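Local coordinates for Poly(A) RNA polymerase protein 2 (Saccharomyces cerevisiae, PDB 3NYB) that probably adds poly(A) tails to RNAs as the polymerase subunit of TRAMP, an RNA surveillance complex, paired with the zinc-knuckle protein Air2p, at residues S18-L21 with T22-K26; G215-L218 with I219-F222; L296-R299 with C300-L303; N206-P210 with K211-G215; K227-Y231 with D232-L236. The protein carries 1 engineered substitution. All coordinates share one frame; numbering follows the deposited sequence.

Overall arrangement
Interactions 1 to 4 form one connected cluster, and interaction 5 lies at the far end of helix 214-228. Interaction 4 leads into that helix and shares G215 with interaction 2, their centres about 11 Å apart. Interaction 1, on helix 17-31, meets both: T22 OG1 probably bonds G215 N (2.8 Å) and K26 NZ probably bonds K211 O (2.6 Å). Interaction 3, on helix 282-304, packs against interaction 2 through L296, which meets L218, I219 and F222. Interaction 5 has its centre about 18 Å from that of interaction 2 and about 28 Å from that of interaction 1. All five have residues touching the Air2p chain, so together they trace part of the heterodimer interface.

Interaction 1 (S18-L21 with T22-K26); sequences SDWL and TFEIK
S18-L21 and T22-K26 are successive turns of the alpha-helix 17-31, joined by bonds from F23 N to D19 O (2.8 Å), E24 N to W20 O (2.9 Å) and I25 N to L21 O (2.9 Å). T22 adds a side-chain link: its OG1 gives a hydrogen bond to S18 O at 3.0 Å, in the carbonyl plane. The hydroxyl folds back over the preceding turn because OG1 sits beside the backbone N and opposite the carbonyl carbon (chi1 -72°). The same oxygen bonds the amide of G215, at the start of helix 214-228. Putting an alanine at T22 would probably leave the G215 amide without this partner and remove one polar link between the two helices. On the face turned to helix 214-228, L21 CG lies 4.3 Å from I25 CD1, and I25 goes on to L214 and L218. S18 and D19 pack against W25 and I29 of the Air2p chain. E24 stretches past W20 to a buried carboxylate held by W5, S315 and the amides of I316 and L317; its plane is turned 51° from the indole, and E24 OE1 stops 3.8 Å from W20 CZ3.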
# COMPACT_ATOMS: atom_id res chain seq x y z
N SER A 18 -19.89 0.72 8.19
CA SER A 18 -18.99 0.87 7.05
C SER A 18 -18.83 2.33 6.65
O SER A 18 -18.07 2.65 5.74
CB SER A 18 -19.53 0.09 5.86
OG SER A 18 -20.91 0.39 5.66
N ASP A 19 -19.57 3.21 7.33
CA ASP A 19 -19.45 4.65 7.14
C ASP A 19 -18.58 5.24 8.25
O ASP A 19 -17.65 5.99 7.98
CB ASP A 19 -20.82 5.32 7.14
CG ASP A 19 -21.66 4.93 5.94
OD1 ASP A 19 -21.25 4.02 5.18
OD2 ASP A 19 -22.74 5.55 5.75
N TRP A 20 -18.93 4.92 9.49
CA TRP A 20 -18.03 4.96 10.62
C TRP A 20 -16.61 4.77 10.08
O TRP A 20 -15.75 5.66 10.18
CB TRP A 20 -18.35 3.77 11.52
CG TRP A 20 -18.19 3.92 13.02
CD1 TRP A 20 -19.04 3.42 13.98
CD2 TRP A 20 -17.12 4.56 13.72
NE1 TRP A 20 -18.56 3.72 15.24
CE2 TRP A 20 -17.40 4.41 15.10
CE3 TRP A 20 -15.98 5.23 13.32
CZ2 TRP A 20 -16.55 4.94 16.07
CZ3 TRP A 20 -15.14 5.75 14.29
CH2 TRP A 20 -15.43 5.60 15.65
N LEU A 21 -16.38 3.61 9.48
CA LEU A 21 -15.03 3.26 9.03
C LEU A 21 -14.48 4.24 8.00
O LEU A 21 -13.37 4.74 8.13
CB LEU A 21 -15.00 1.84 8.46
CG LEU A 21 -13.58 1.39 8.13
CD1 LEU A 21 -12.69 1.54 9.35
CD2 LEU A 21 -13.55 -0.02 7.62
N THR A 22 -15.27 4.49 6.96
CA THR A 22 -14.88 5.41 5.91
C THR A 22 -14.44 6.76 6.49
O THR A 22 -13.39 7.28 6.14
CB THR A 22 -16.05 5.60 4.95
OG1 THR A 22 -16.21 4.41 4.18
CG2 THR A 22 -15.80 6.79 4.03
N PHE A 23 -15.25 7.30 7.39
CA PHE A 23 -14.95 8.56 8.04
C PHE A 23 -13.67 8.50 8.88
O PHE A 23 -12.89 9.45 8.90
CB PHE A 23 -16.12 9.01 8.92
CG PHE A 23 -17.37 9.29 8.15
CD1 PHE A 23 -17.31 9.72 6.83
CD2 PHE A 23 -18.61 9.17 8.75
CE1 PHE A 23 -18.47 9.99 6.11
CE2 PHE A 23 -19.77 9.44 8.04
CZ PHE A 23 -19.70 9.86 6.72
N GLU A 24 -13.45 7.38 9.56
CA GLU A 24 -12.25 7.25 10.37
C GLU A 24 -11.01 7.16 9.49
O GLU A 24 -9.96 7.69 9.84
CB GLU A 24 -12.30 6.06 11.33
CG GLU A 24 -11.27 6.21 12.45
CD GLU A 24 -11.08 4.96 13.30
OE1 GLU A 24 -11.94 4.05 13.25
OE2 GLU A 24 -10.07 4.92 14.03
N ILE A 25 -11.14 6.51 8.33
CA ILE A 25 -10.01 6.47 7.40
C ILE A 25 -9.59 7.89 7.02
O ILE A 25 -8.41 8.22 7.11
CB ILE A 25 -10.32 5.61 6.15
CG1 ILE A 25 -10.65 4.18 6.55
CG2 ILE A 25 -9.13 5.60 5.19
CD1 ILE A 25 -10.81 3.23 5.39
N LYS A 26 -10.55 8.72 6.62
CA LYS A 26 -10.30 10.12 6.28
C LYS A 26 -9.71 10.91 7.44
O LYS A 26 -8.93 11.85 7.24
CB LYS A 26 -11.58 10.80 5.80
CG LYS A 26 -12.01 10.42 4.39
CD LYS A 26 -13.26 11.19 3.99
CE LYS A 26 -14.22 10.33 3.14
NZ LYS A 26 -14.17 10.62 1.68

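Interaction 2 (G215-L218 with I219-F222); sequences GVLL and IEFF
G215-L218 and I219-F222 are consecutive turns of helix 214-228, and four i to i+4 bonds tie them: I219 N to G215 O, E220 N to V216 O, F221 N to L217 O and F222 N to L218 O. The bond from E220 N to V216 O is nearly straight (2.7 Å, 177°). L218 and F222 carry the apolar contact. The leucine branches pass at a slant to the phenyl ring, with L218 CD2 nearest F222 CE2 (3.3 Å) and L218 CD1 3.9 Å from that same CE2. L218 reaches the ring with CG set opposite its own backbone N (chi1 -159°). E220 instead lies back along the helix, its CG 3.2 Å from V216 O. The extended chain carries E220 OE1 to 3.9 Å from L217 CD2 and E220 OE2 to 4.1 Å from V216 CB. This buried carboxylate is met by H200 at OE1, and at OE2 by a salt bridge from R26 and a hydrogen bond with Y28 of the Air2p chain. The helix, in the Cid1-family part of the sequence, packs among several others: L218, I219 and F222 face helix 282-304, L217 and F221 meet helices 160-173 and 186-198, and V216 and I219 rest on W25 of the Air2p chain.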
# COMPACT_ATOMS: atom_id res chain seq x y z
N GLY A 215 -14.40 2.44 3.47
CA GLY A 215 -14.56 1.46 4.53
C GLY A 215 -14.65 0.05 3.97
O GLY A 215 -13.85 -0.83 4.33
N VAL A 216 -15.62 -0.19 3.10
CA VAL A 216 -15.80 -1.53 2.52
C VAL A 216 -14.62 -1.94 1.68
O VAL A 216 -14.13 -3.06 1.80
CB VAL A 216 -17.10 -1.66 1.66
CG1 VAL A 216 -18.28 -2.00 2.54
CG2 VAL A 216 -17.36 -0.41 0.81
N LEU A 217 -14.15 -1.03 0.83
CA LEU A 217 -13.05 -1.35 -0.06
C LEU A 217 -11.80 -1.74 0.73
O LEU A 217 -11.04 -2.61 0.31
CB LEU A 217 -12.78 -0.16 -0.98
CG LEU A 217 -14.04 0.26 -1.73
CD1 LEU A 217 -13.86 1.61 -2.40
CD2 LEU A 217 -14.46 -0.81 -2.75
N LEU A 218 -11.60 -1.10 1.88
CA LEU A 218 -10.48 -1.44 2.75
C LEU A 218 -10.60 -2.89 3.18
O LEU A 218 -9.70 -3.70 2.98
CB LEU A 218 -10.43 -0.53 3.97
CG LEU A 218 -9.12 -0.37 4.75
CD1 LEU A 218 -9.26 -0.82 6.18
CD2 LEU A 218 -7.94 -1.05 4.08
N ILE A 219 -11.74 -3.22 3.75
CA ILE A 219 -12.00 -4.59 4.14
C ILE A 219 -11.83 -5.53 2.95
O ILE A 219 -11.06 -6.48 3.02
CB ILE A 219 -13.39 -4.74 4.75
CG1 ILE A 219 -13.41 -4.10 6.14
CG2 ILE A 219 -13.76 -6.20 4.85
CD1 ILE A 219 -14.73 -4.21 6.82
N GLU A 220 -12.52 -5.24 1.86
CA GLU A 220 -12.46 -6.10 0.68
C GLU A 220 -11.05 -6.20 0.08
O GLU A 220 -10.71 -7.21 -0.55
CB GLU A 220 -13.47 -5.64 -0.37
CG GLU A 220 -14.91 -5.68 0.13
CD GLU A 220 -15.89 -5.04 -0.83
OE1 GLU A 220 -15.46 -4.42 -1.82
OE2 GLU A 220 -17.11 -5.15 -0.58
N PHE A 221 -10.23 -5.18 0.27
CA PHE A 221 -8.85 -5.27 -0.17
C PHE A 221 -8.12 -6.37 0.60
O PHE A 221 -7.40 -7.17 0.02
CB PHE A 221 -8.13 -3.93 -0.02
CG PHE A 221 -6.63 -4.03 -0.15
CD1 PHE A 221 -6.02 -3.78 -1.36
CD2 PHE A 221 -5.84 -4.35 0.93
CE1 PHE A 221 -4.64 -3.87 -1.49
CE2 PHE A 221 -4.46 -4.44 0.81
CZ PHE A 221 -3.86 -4.19 -0.41
N PHE A 222 -8.29 -6.39 1.91
CA PHE A 222 -7.64 -7.41 2.73
C PHE A 222 -8.24 -8.78 2.48
O PHE A 222 -7.58 -9.81 2.67
CB PHE A 222 -7.74 -7.06 4.22
CG PHE A 222 -6.91 -5.87 4.62
CD1 PHE A 222 -5.56 -5.83 4.32
CD2 PHE A 222 -7.48 -4.81 5.30
CE1 PHE A 222 -4.79 -4.75 4.69
CE2 PHE A 222 -6.72 -3.73 5.66
CZ PHE A 222 -5.37 -3.70 5.36

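Interaction 3 (L296-R299 with C300-L303); sequences LTNR and CFEL
R299 reaches forward along helix 282-304 to both E302 and L303. From its CB, CG leaves opposite the backbone N (chi1 180°), and a bend at the next torsion (chi2 57°) swings the chain over the following turn. There R299 CD lies 3.5 Å from E302 OE1 and 4.1 Å from L303 CD1, and R299 NE lies 4.0 Å from that same methyl. The guanidinium of R299 has L303 CD2 over the centre of one face, 4.2 Å above the plane. At its edge R299 NH1 forms a salt bridge with E302 OE1, a 3.1 Å hydrogen bond lying near the guanidinium plane but meeting the carboxylate from above its own plane. The two flat groups stand 62° apart, and one hydrogen bond joins them. NH2 turns to S315 O, in the loop beyond. A leucine in place of R299 would probably leave E302 without its charged mate and S315 O without this donor. On the far side of the helix from R299, F301 turns one ring face toward T297 O, one turn back, which lies 3.2 Å above the ring plane and off centre, while F301 N bonds that oxygen at 3.0 Å. N298 OD1 accepts from R20 of the Air2p chain, whose W25 packs on T297 and C300; L296 and T297 also lie against helix 214-228, and C300 and L303 against I17 of helix 17-31.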
# COMPACT_ATOMS: atom_id res chain seq x y z
N LEU A 296 -10.81 -6.24 11.39
CA LEU A 296 -11.77 -5.23 10.95
C LEU A 296 -13.22 -5.72 10.98
O LEU A 296 -14.10 -5.05 11.54
CB LEU A 296 -11.45 -4.75 9.53
CG LEU A 296 -10.15 -3.97 9.32
CD1 LEU A 296 -9.96 -3.74 7.83
CD2 LEU A 296 -10.17 -2.65 10.06
N THR A 297 -13.46 -6.88 10.38
CA THR A 297 -14.79 -7.46 10.32
C THR A 297 -15.31 -7.83 11.71
O THR A 297 -16.46 -7.54 12.04
CB THR A 297 -14.85 -8.70 9.41
OG1 THR A 297 -14.05 -9.74 9.97
CG2 THR A 297 -14.33 -8.35 8.02
N ASN A 298 -14.46 -8.45 12.52
CA ASN A 298 -14.86 -8.81 13.88
C ASN A 298 -15.25 -7.58 14.66
O ASN A 298 -16.26 -7.57 15.36
CB ASN A 298 -13.72 -9.52 14.62
CG ASN A 298 -13.62 -10.97 14.24
OD1 ASN A 298 -14.57 -11.56 13.72
ND2 ASN A 298 -12.46 -11.57 14.49
N ARG A 299 -14.44 -6.54 14.52
CA ARG A 299 -14.68 -5.26 15.16
C ARG A 299 -16.03 -4.68 14.73
O ARG A 299 -16.83 -4.24 15.56
CB ARG A 299 -13.55 -4.29 14.81
CG ARG A 299 -13.67 -2.90 15.40
CD ARG A 299 -13.78 -2.93 16.91
NE ARG A 299 -13.35 -1.68 17.51
CZ ARG A 299 -13.17 -1.52 18.82
NH1 ARG A 299 -13.41 -2.53 19.64
NH2 ARG A 299 -12.75 -0.34 19.30
N CYS A 300 -16.29 -4.68 13.43
CA CYS A 300 -17.56 -4.20 12.92
C CYS A 300 -18.75 -4.93 13.56
O CYS A 300 -19.72 -4.30 13.97
CB CYS A 300 -17.61 -4.30 11.40
SG CYS A 300 -16.60 -3.07 10.56
N PHE A 301 -18.68 -6.25 13.63
CA PHE A 301 -19.74 -7.01 14.28
C PHE A 301 -19.87 -6.53 15.72
O PHE A 301 -20.96 -6.20 16.18
CB PHE A 301 -19.44 -8.51 14.27
CG PHE A 301 -19.36 -9.11 12.89
CD1 PHE A 301 -18.38 -10.03 12.58
CD2 PHE A 301 -20.27 -8.76 11.91
CE1 PHE A 301 -18.30 -10.59 11.31
CE2 PHE A 301 -20.20 -9.31 10.65
CZ PHE A 301 -19.21 -10.23 10.35
N GLU A 302 -18.73 -6.47 16.42
CA GLU A 302 -18.69 -6.09 17.83
C GLU A 302 -19.37 -4.76 18.15
O GLU A 302 -19.97 -4.61 19.21
CB GLU A 302 -17.24 -6.07 18.33
CG GLU A 302 -17.10 -5.70 19.80
CD GLU A 302 -15.66 -5.48 20.22
OE1 GLU A 302 -14.80 -5.27 19.33
OE2 GLU A 302 -15.39 -5.51 21.43
N LEU A 303 -19.27 -3.79 17.24
CA LEU A 303 -19.85 -2.47 17.48
C LEU A 303 -21.31 -2.40 17.05
O LEU A 303 -22.15 -1.84 17.76
CB LEU A 303 -19.04 -1.37 16.78
CG LEU A 303 -17.57 -1.22 17.19
CD1 LEU A 303 -16.85 -0.25 16.29
CD2 LEU A 303 -17.43 -0.80 18.65

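Interaction 4 (N206-P210 with K211-G215); sequences NEIDP and KDNLG
D209 O is gripped by two donors of the following residues, N213 ND2 at 2.9 Å and D212 N at 2.8 Å. They arrive on opposite faces of the carbonyl plane, each well out of it, so neither lies on a lone pair. The amide of N213 curls back to reach the oxygen: its CG stands opposite the carbonyl carbon (chi1 -71°), which turns ND2 toward the preceding loop. I208 comes up to this side chain from the other direction, with I208 CD1 3.4 Å from N213 CB. Beside them the carboxylates of D209 and D212 stand close, D209 OD2 to D212 OD2 at 3.8 Å with their planes 69° apart; these like charges are likely to repel each other, and the partly open setting would let solvent screen them. The bond from D212 N to D209 O closes a short 3-10 turn, P210-D212, which leads the loop into helix 214-228. P210 begins that turn, its ring fixing a phi suited to it (-52°). N213 occupies the N-cap position of the helix, but its side chain makes no capping bond, being committed to D209 O and, through OD1, to the backbone N of I29 of the Air2p chain. Farther out, K211 O accepts from K26 NZ of helix 17-31. On the upstream side N206, with positive phi, ends helix 201-204 in a Schellman motif, E207 makes a salt bridge to R202, and I208 bonds R202 through the backbone and packs on I203. Y28 of the Air2p chain lies against both I208 and N213.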
# COMPACT_ATOMS: atom_id res chain seq x y z
N ASN A 206 -19.01 1.59 -12.57
CA ASN A 206 -19.22 2.98 -12.16
C ASN A 206 -20.42 3.15 -11.23
O ASN A 206 -21.04 4.21 -11.19
CB ASN A 206 -19.35 3.90 -13.37
CG ASN A 206 -18.02 4.17 -14.05
OD1 ASN A 206 -17.18 4.89 -13.52
ND2 ASN A 206 -17.84 3.60 -15.24
N GLU A 207 -20.73 2.10 -10.48
CA GLU A 207 -21.88 2.11 -9.59
C GLU A 207 -21.56 2.79 -8.27
O GLU A 207 -22.44 3.37 -7.63
CB GLU A 207 -22.35 0.69 -9.33
CG GLU A 207 -22.84 -0.02 -10.57
CD GLU A 207 -23.17 -1.47 -10.30
OE1 GLU A 207 -23.38 -2.22 -11.28
OE2 GLU A 207 -23.22 -1.85 -9.12
N ILE A 208 -20.30 2.72 -7.87
CA ILE A 208 -19.85 3.15 -6.56
C ILE A 208 -18.83 4.27 -6.70
O ILE A 208 -18.12 4.35 -7.70
CB ILE A 208 -19.19 1.96 -5.82
CG1 ILE A 208 -19.42 2.02 -4.32
CG2 ILE A 208 -17.70 1.91 -6.09
CD1 ILE A 208 -18.55 1.01 -3.61
N ASP A 209 -18.78 5.14 -5.70
CA ASP A 209 -17.73 6.14 -5.61
C ASP A 209 -16.77 5.79 -4.46
O ASP A 209 -17.14 5.84 -3.28
CB ASP A 209 -18.34 7.52 -5.39
CG ASP A 209 -19.84 7.46 -5.13
OD1 ASP A 209 -20.33 6.47 -4.53
OD2 ASP A 209 -20.54 8.42 -5.52
N PRO A 210 -15.53 5.39 -4.80
CA PRO A 210 -14.63 4.87 -3.77
C PRO A 210 -14.51 5.81 -2.56
O PRO A 210 -14.61 5.33 -1.43
CB PRO A 210 -13.30 4.75 -4.50
CG PRO A 210 -13.68 4.54 -5.93
CD PRO A 210 -14.91 5.39 -6.13
N LYS A 211 -14.34 7.11 -2.81
CA LYS A 211 -14.17 8.09 -1.75
C LYS A 211 -15.35 8.09 -0.77
O LYS A 211 -15.24 8.62 0.34
CB LYS A 211 -14.01 9.50 -2.33
CG LYS A 211 -12.77 9.71 -3.20
CD LYS A 211 -11.55 10.07 -2.37
CE LYS A 211 -10.66 11.06 -3.11
NZ LYS A 211 -11.36 12.36 -3.36
N ASP A 212 -16.47 7.52 -1.20
CA ASP A 212 -17.63 7.40 -0.32
C ASP A 212 -17.81 5.96 0.17
O ASP A 212 -18.83 5.62 0.77
CB ASP A 212 -18.91 7.88 -1.02
CG ASP A 212 -18.95 9.39 -1.19
OD1 ASP A 212 -18.39 10.11 -0.33
OD2 ASP A 212 -19.55 9.86 -2.18
N ASN A 213 -16.81 5.13 -0.09
CA ASN A 213 -16.90 3.71 0.20
C ASN A 213 -15.55 3.11 0.62
O ASN A 213 -15.32 1.90 0.45
CB ASN A 213 -17.44 2.97 -1.03
CG ASN A 213 -18.92 3.25 -1.29
OD1 ASN A 213 -19.80 2.71 -0.61
ND2 ASN A 213 -19.20 4.10 -2.28
N LEU A 214 -14.66 3.92 1.15
CA LEU A 214 -13.35 3.37 1.46
C LEU A 214 -13.35 2.39 2.65
O LEU A 214 -12.44 1.57 2.79
CB LEU A 214 -12.35 4.49 1.76
CG LEU A 214 -11.66 5.13 0.55
CD1 LEU A 214 -12.67 5.85 -0.32
CD2 LEU A 214 -10.56 6.08 1.00
N GLY A 215 -14.40 2.44 3.47
CA GLY A 215 -14.56 1.46 4.53
C GLY A 215 -14.65 0.05 3.97
O GLY A 215 -13.85 -0.83 4.33

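Interaction 5 (K227-Y231 with D232-L236); sequences KNFGY and DDVAL
F229 and V234 meet across the turn that carries the chain from helix 214-228 into strand 234-238. The F229 ring, sent out with CG opposite the backbone N (chi1 -170°), meets the strand at its far end: F229 CZ lies 3.7 Å from V234 CG1 and 3.3 Å from L236 CD1, and F229 CE2 lies 3.6 Å from V234 O. The contacts are oblique, the two aliphatic side chains crossing the aromatic one at a slant. Back along the ring, F229 CD2 stands 3.7 Å above the centre of the Y231 ring, so an edge of the phenylalanine faces the tyrosine. The backbone fixes V234 too: its N bonds G230 O at 2.7 Å, which closes an alpha-turn. The same oxygen takes a weak bond from D233 N. Just before it, Y231 N bonds F229 O at 2.8 Å, making G230 the centre of an inverse gamma turn, and the two turns in succession bend the chain sharply into the strand. Y231 OH reaches Y225 O on the helix just left, and Y50 of the Air2p chain packs on both F229 and V234, while its S67 bonds D233. Y231 leans on I282 and K286 of helix 282-304, F229 on L224 of helix 214-228, and V234 on Y245 of strand 243-247, the antiparallel neighbour of strand 234-238.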
# COMPACT_ATOMS: atom_id res chain seq x y z
N LYS A 227 -7.27 -13.74 1.42
CA LYS A 227 -8.02 -15.00 1.46
C LYS A 227 -8.22 -15.69 0.11
O LYS A 227 -8.39 -16.90 0.07
CB LYS A 227 -9.39 -14.76 2.11
CG LYS A 227 -9.31 -14.46 3.60
CD LYS A 227 -10.61 -13.87 4.14
CE LYS A 227 -11.76 -14.87 4.11
NZ LYS A 227 -13.08 -14.20 4.32
N ASN A 228 -8.19 -14.93 -0.98
CA ASN A 228 -8.62 -15.48 -2.27
C ASN A 228 -7.61 -15.43 -3.40
O ASN A 228 -7.68 -16.24 -4.31
CB ASN A 228 -9.89 -14.77 -2.73
CG ASN A 228 -10.94 -14.73 -1.66
OD1 ASN A 228 -11.22 -15.73 -1.00
ND2 ASN A 228 -11.53 -13.56 -1.46
N PHE A 229 -6.70 -14.47 -3.37
CA PHE A 229 -5.84 -14.28 -4.52
C PHE A 229 -4.97 -15.51 -4.78
O PHE A 229 -4.29 -16.01 -3.88
CB PHE A 229 -4.99 -13.01 -4.40
CG PHE A 229 -4.26 -12.64 -5.66
CD1 PHE A 229 -4.86 -11.86 -6.63
CD2 PHE A 229 -2.96 -13.09 -5.88
CE1 PHE A 229 -4.17 -11.53 -7.80
CE2 PHE A 229 -2.28 -12.76 -7.04
CZ PHE A 229 -2.89 -11.98 -8.00
N GLY A 230 -5.01 -16.00 -6.01
CA GLY A 230 -4.23 -17.17 -6.39
C GLY A 230 -2.77 -16.83 -6.57
O GLY A 230 -2.28 -16.74 -7.69
N TYR A 231 -2.07 -16.63 -5.46
CA TYR A 231 -0.67 -16.25 -5.50
C TYR A 231 0.16 -17.22 -6.32
O TYR A 231 1.03 -16.81 -7.09
CB TYR A 231 -0.11 -16.15 -4.09
CG TYR A 231 -0.56 -14.89 -3.40
CD1 TYR A 231 0.15 -13.71 -3.55
CD2 TYR A 231 -1.70 -14.88 -2.62
CE1 TYR A 231 -0.26 -12.56 -2.93
CE2 TYR A 231 -2.13 -13.73 -1.99
CZ TYR A 231 -1.40 -12.57 -2.15
OH TYR A 231 -1.81 -11.40 -1.54
N ASP A 232 -0.12 -18.51 -6.15
CA ASP A 232 0.58 -19.56 -6.88
C ASP A 232 0.47 -19.39 -8.39
O ASP A 232 1.45 -19.55 -9.10
CB ASP A 232 0.06 -20.94 -6.46
CG ASP A 232 0.64 -21.41 -5.13
OD1 ASP A 232 1.83 -21.78 -5.09
OD2 ASP A 232 -0.12 -21.42 -4.14
N ASP A 233 -0.73 -19.05 -8.86
CA ASP A 233 -1.05 -19.11 -10.29
C ASP A 233 -1.30 -17.77 -11.02
O ASP A 233 -1.21 -17.72 -12.24
CB ASP A 233 -2.25 -20.04 -10.52
CG ASP A 233 -2.10 -21.38 -9.82
OD1 ASP A 233 -1.14 -22.12 -10.14
OD2 ASP A 233 -2.95 -21.71 -8.97
N VAL A 234 -1.63 -16.71 -10.29
CA VAL A 234 -2.00 -15.45 -10.93
C VAL A 234 -0.95 -14.34 -10.80
O VAL A 234 -0.38 -14.14 -9.73
CB VAL A 234 -3.34 -14.91 -10.38
CG1 VAL A 234 -3.80 -13.71 -11.18
CG2 VAL A 234 -4.39 -16.00 -10.40
N ALA A 235 -0.72 -13.62 -11.89
CA ALA A 235 0.24 -12.51 -11.90
C ALA A 235 -0.45 -11.19 -12.24
O ALA A 235 -1.59 -11.18 -12.71
CB ALA A 235 1.36 -12.78 -12.88
N LEU A 236 0.24 -10.08 -11.99
CA LEU A 236 -0.33 -8.76 -12.27
C LEU A 236 0.49 -8.00 -13.29
O LEU A 236 1.72 -8.03 -13.25
CB LEU A 236 -0.45 -7.92 -10.99
CG LEU A 236 -1.57 -8.26 -10.02
CD1 LEU A 236 -1.13 -9.38 -9.14
CD2 LEU A 236 -1.90 -7.05 -9.19